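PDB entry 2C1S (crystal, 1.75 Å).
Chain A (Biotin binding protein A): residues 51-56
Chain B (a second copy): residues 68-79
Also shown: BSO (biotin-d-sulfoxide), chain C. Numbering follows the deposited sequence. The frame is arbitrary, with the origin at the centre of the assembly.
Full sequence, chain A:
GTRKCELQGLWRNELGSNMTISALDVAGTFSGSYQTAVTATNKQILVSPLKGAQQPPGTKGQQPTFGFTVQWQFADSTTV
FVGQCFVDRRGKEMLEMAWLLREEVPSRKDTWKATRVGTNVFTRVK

Chain A (51-56) KGAQQP
Chain B, residues 68-79: FTVQWQFADSTT

How do the two backbones lie where chain A enters the contact? Lys A51 to Gln A54 form the end of an extended strand that runs nearly parallel to the strand of the second copy that passes through Phe B68, Thr B69 and Val B70, with 16° between their directions and a closest axial approach of 6.7 Å. The register sets Gly A52 CA 6.2 Å from Thr B69 CA, and Gln A55 CA 6.2 Å from Gln B71 CA. In Lys A51 (phi/psi -141/131; chi1 to chi4 m, m, t, m) the CA-to-CB bond points sideways and the side chain then leads off from chain B, yet its backbone takes part through water 1, which donates to Lys A51 O at 2.7 Å and accepts from Thr B69 OG1 at 2.9 Å. Gly A52 (-153/-168) has no side chain, and its CA lies 4.4 Å from Thr B69 OG1.

What does Ala A53 meet? This residue (-155/146) points its CB toward chain B, where Thr B69 (-110/133, chi1 m) also points toward its partner; Ala A53 CB and Thr B69 CG2 pack at 4.2 Å, an apolar contact between two methyl groups. On the polar side, water 2 gives a weak hydrogen bond to Ala A53 O at 3.2 Å and lies 2.9 Å from Thr B78 OG1, so it links the backbone of one copy to a side chain of the other.

Why does Gln A54 matter when its side chain points away? Its extended backbone (-125/140; side chain chi1 t, chi2 t, chi3 47°) offers a carbonyl to Gln B71, whose NE2 donates to Gln A54 O at 2.8 Å with an N-H...O angle of 130°. Gln B71 (-96/88) points toward chain A with chi1 t, chi2 t and chi3 70°. Its backbone carbonyl is engaged within chain B, since Gln B73 NE2 donates to Gln B71 O at 2.9 Å.

How does Gln A55 become the largest element of the contact? Past the strand, at -63/150, its CA-to-CB bond points sideways, but chi1 m, chi2 m (-84°) and chi3 -3° bring the amide into the chain B loop. There Gln A55 NE2 donates to Ser B77 O at 2.7 Å (132°) and to Trp B72 O at 2.9 Å (154°), one amide group thus joining two carbonyls five residues apart in sequence. Ala B75 O is also near, 3.3 Å from Gln A55 NE2, but the angle is too poor for a hydrogen bond. The aliphatic part packs alongside, with Gln A55 CG 3.7 Å from Thr B78 OG1 and 3.9 Å from Asp B76 O. The same loop borders biotin-d-sulfoxide: Ser B77 OG (chi1 p) donates to BSO O12 at 2.7 Å, and BSO C8 lies over one face of the Trp B72 ring. Pro A56 (-60/136, C-gamma endo) closes the stretch, exposed and barely covered by chain B.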

# COMPACT_ATOMS: atom_id res chain seq x y z
N LYS A 51 13.62 -15.56 -1.18
CA LYS A 51 13.78 -16.14 0.11
C LYS A 51 12.55 -15.75 0.88
O LYS A 51 12.19 -14.56 0.90
CB LYS A 51 15.02 -15.55 0.81
CG LYS A 51 16.28 -16.20 0.42
CD LYS A 51 16.41 -17.61 1.03
CE LYS A 51 17.69 -18.31 0.55
NZ LYS A 51 17.95 -18.28 -0.93
N GLY A 52 11.92 -16.74 1.51
CA GLY A 52 10.73 -16.49 2.31
C GLY A 52 10.46 -17.44 3.45
O GLY A 52 11.30 -18.27 3.82
N ALA A 53 9.26 -17.33 3.98
CA ALA A 53 8.80 -18.12 5.12
C ALA A 53 7.30 -18.21 5.09
O ALA A 53 6.62 -17.26 4.71
CB ALA A 53 9.23 -17.53 6.42
N GLN A 54 6.79 -19.37 5.54
CA GLN A 54 5.36 -19.65 5.66
C GLN A 54 4.97 -20.09 7.08
O GLN A 54 5.73 -20.84 7.74
CB GLN A 54 4.95 -20.72 4.65
CG GLN A 54 3.46 -20.95 4.68
CD GLN A 54 2.98 -21.94 3.66
OE1 GLN A 54 3.56 -23.01 3.51
NE2 GLN A 54 1.88 -21.60 2.96
N GLN A 55 3.82 -19.61 7.55
CA GLN A 55 3.28 -20.07 8.82
C GLN A 55 2.96 -21.58 8.74
O GLN A 55 2.69 -22.11 7.67
CB GLN A 55 2.05 -19.28 9.26
CG GLN A 55 2.32 -17.80 9.53
CD GLN A 55 2.86 -17.52 10.91
OE1 GLN A 55 3.02 -18.42 11.76
NE2 GLN A 55 3.13 -16.27 11.17
N PRO A 56 3.04 -22.26 9.89
CA PRO A 56 2.57 -23.65 10.00
C PRO A 56 1.06 -23.74 9.69
O PRO A 56 0.28 -22.90 10.16
CB PRO A 56 2.86 -24.01 11.46
CG PRO A 56 3.01 -22.69 12.17
CD PRO A 56 3.62 -21.77 11.15
N PHE B 68 12.51 -8.29 4.07
CA PHE B 68 12.38 -9.51 4.89
C PHE B 68 10.93 -9.89 5.21
O PHE B 68 10.05 -9.06 5.20
CB PHE B 68 13.25 -9.47 6.16
CG PHE B 68 12.96 -8.32 7.10
CD1 PHE B 68 12.00 -8.43 8.11
CD2 PHE B 68 13.69 -7.13 7.00
CE1 PHE B 68 11.76 -7.39 8.97
CE2 PHE B 68 13.46 -6.08 7.88
CZ PHE B 68 12.49 -6.19 8.83
N THR B 69 10.75 -11.17 5.54
CA THR B 69 9.49 -11.70 6.00
C THR B 69 9.58 -12.05 7.47
O THR B 69 10.56 -12.68 7.91
CB THR B 69 9.12 -13.00 5.23
OG1 THR B 69 9.05 -12.72 3.84
CG2 THR B 69 7.78 -13.62 5.78
N VAL B 70 8.57 -11.63 8.22
CA VAL B 70 8.44 -12.03 9.62
C VAL B 70 7.34 -13.07 9.87
O VAL B 70 6.15 -12.79 9.66
CB VAL B 70 8.22 -10.84 10.54
CG1 VAL B 70 8.16 -11.31 12.00
CG2 VAL B 70 9.28 -9.72 10.26
N GLN B 71 7.73 -14.23 10.40
CA GLN B 71 6.80 -15.31 10.71
C GLN B 71 6.39 -15.24 12.18
O GLN B 71 7.04 -15.85 13.05
CB GLN B 71 7.47 -16.64 10.35
CG GLN B 71 6.63 -17.92 10.42
CD GLN B 71 7.55 -19.13 10.55
OE1 GLN B 71 8.17 -19.30 11.59
NE2 GLN B 71 7.68 -19.94 9.46
N TRP B 72 5.34 -14.47 12.46
CA TRP B 72 4.91 -14.19 13.83
C TRP B 72 4.60 -15.48 14.54
O TRP B 72 3.90 -16.33 14.01
CB TRP B 72 3.67 -13.29 13.85
CG TRP B 72 3.93 -12.00 13.11
CD1 TRP B 72 3.40 -11.64 11.91
CD2 TRP B 72 4.82 -10.92 13.50
NE1 TRP B 72 3.87 -10.39 11.54
CE2 TRP B 72 4.75 -9.94 12.48
CE3 TRP B 72 5.66 -10.69 14.61
CZ2 TRP B 72 5.48 -8.74 12.55
CZ3 TRP B 72 6.37 -9.49 14.68
CH2 TRP B 72 6.28 -8.53 13.65
N GLN B 73 5.13 -15.62 15.76
CA GLN B 73 4.98 -16.87 16.52
C GLN B 73 3.71 -16.90 17.35
O GLN B 73 3.36 -17.93 17.93
CB GLN B 73 6.22 -17.11 17.39
CG GLN B 73 7.47 -17.30 16.57
CD GLN B 73 7.43 -18.55 15.69
OE1 GLN B 73 7.54 -19.66 16.20
NE2 GLN B 73 7.29 -18.36 14.38
N PHE B 74 3.00 -15.78 17.39
CA PHE B 74 1.86 -15.64 18.26
C PHE B 74 0.63 -15.22 17.45
O PHE B 74 -0.40 -14.87 18.03
CB PHE B 74 2.16 -14.57 19.30
CG PHE B 74 2.51 -13.24 18.68
CD1 PHE B 74 1.53 -12.26 18.51
CD2 PHE B 74 3.81 -12.99 18.25
CE1 PHE B 74 1.85 -11.05 17.91
CE2 PHE B 74 4.13 -11.78 17.67
CZ PHE B 74 3.15 -10.82 17.49
N ALA B 75 0.76 -15.24 16.13
CA ALA B 75 -0.34 -14.85 15.23
C ALA B 75 -0.29 -15.61 13.91
O ALA B 75 0.76 -16.13 13.52
CB ALA B 75 -0.32 -13.33 14.98
N ASP B 76 -1.44 -15.69 13.23
CA ASP B 76 -1.54 -16.40 11.95
C ASP B 76 -1.16 -15.55 10.75
O ASP B 76 -1.15 -16.01 9.62
CB ASP B 76 -2.93 -17.00 11.80
CG ASP B 76 -3.27 -17.93 12.95
OD1 ASP B 76 -2.32 -18.58 13.42
OD2 ASP B 76 -4.44 -17.99 13.40
N SER B 77 -0.79 -14.31 11.02
CA SER B 77 -0.51 -13.35 9.97
C SER B 77 0.98 -13.41 9.62
O SER B 77 1.77 -14.06 10.33
CB SER B 77 -0.85 -11.97 10.53
OG SER B 77 -0.05 -11.76 11.68
N THR B 78 1.36 -12.73 8.55
CA THR B 78 2.74 -12.65 8.10
C THR B 78 2.95 -11.20 7.71
O THR B 78 2.05 -10.59 7.13
CB THR B 78 3.04 -13.57 6.89
OG1 THR B 78 2.97 -14.94 7.34
CG2 THR B 78 4.41 -13.35 6.37
N THR B 79 4.12 -10.67 8.04
CA THR B 79 4.49 -9.31 7.60
C THR B 79 5.69 -9.38 6.69
O THR B 79 6.62 -10.15 6.93
CB THR B 79 4.82 -8.38 8.78
OG1 THR B 79 3.68 -8.26 9.62
CG2 THR B 79 5.22 -6.98 8.32
C11 BSO C . -0.18 -9.22 14.17
O11 BSO C . -0.62 -8.47 15.07
O12 BSO C . -0.89 -9.76 13.31
C10 BSO C . 1.33 -9.55 14.12
C9 BSO C . 2.29 -8.44 14.63
C8 BSO C . 2.35 -7.32 13.59
C7 BSO C . 3.12 -6.12 14.18
C2 BSO C . 3.15 -4.98 13.13
S1 BSO C . 4.15 -5.32 11.67
C6 BSO C . 4.12 -3.59 11.13
C5 BSO C . 4.21 -2.76 12.42
N1 BSO C . 5.63 -2.51 12.73
C3 BSO C . 5.97 -3.11 13.87
O3 BSO C . 7.11 -3.01 14.34
N2 BSO C . 4.96 -3.77 14.47
C4 BSO C . 3.72 -3.62 13.64
O10 BSO C . 3.25 -6.11 10.76
O HOH W 1 11.76 -12.71 2.86
O HOH W 2 5.35 -16.51 7.54
O HOH W 3 0.34 -19.52 13.10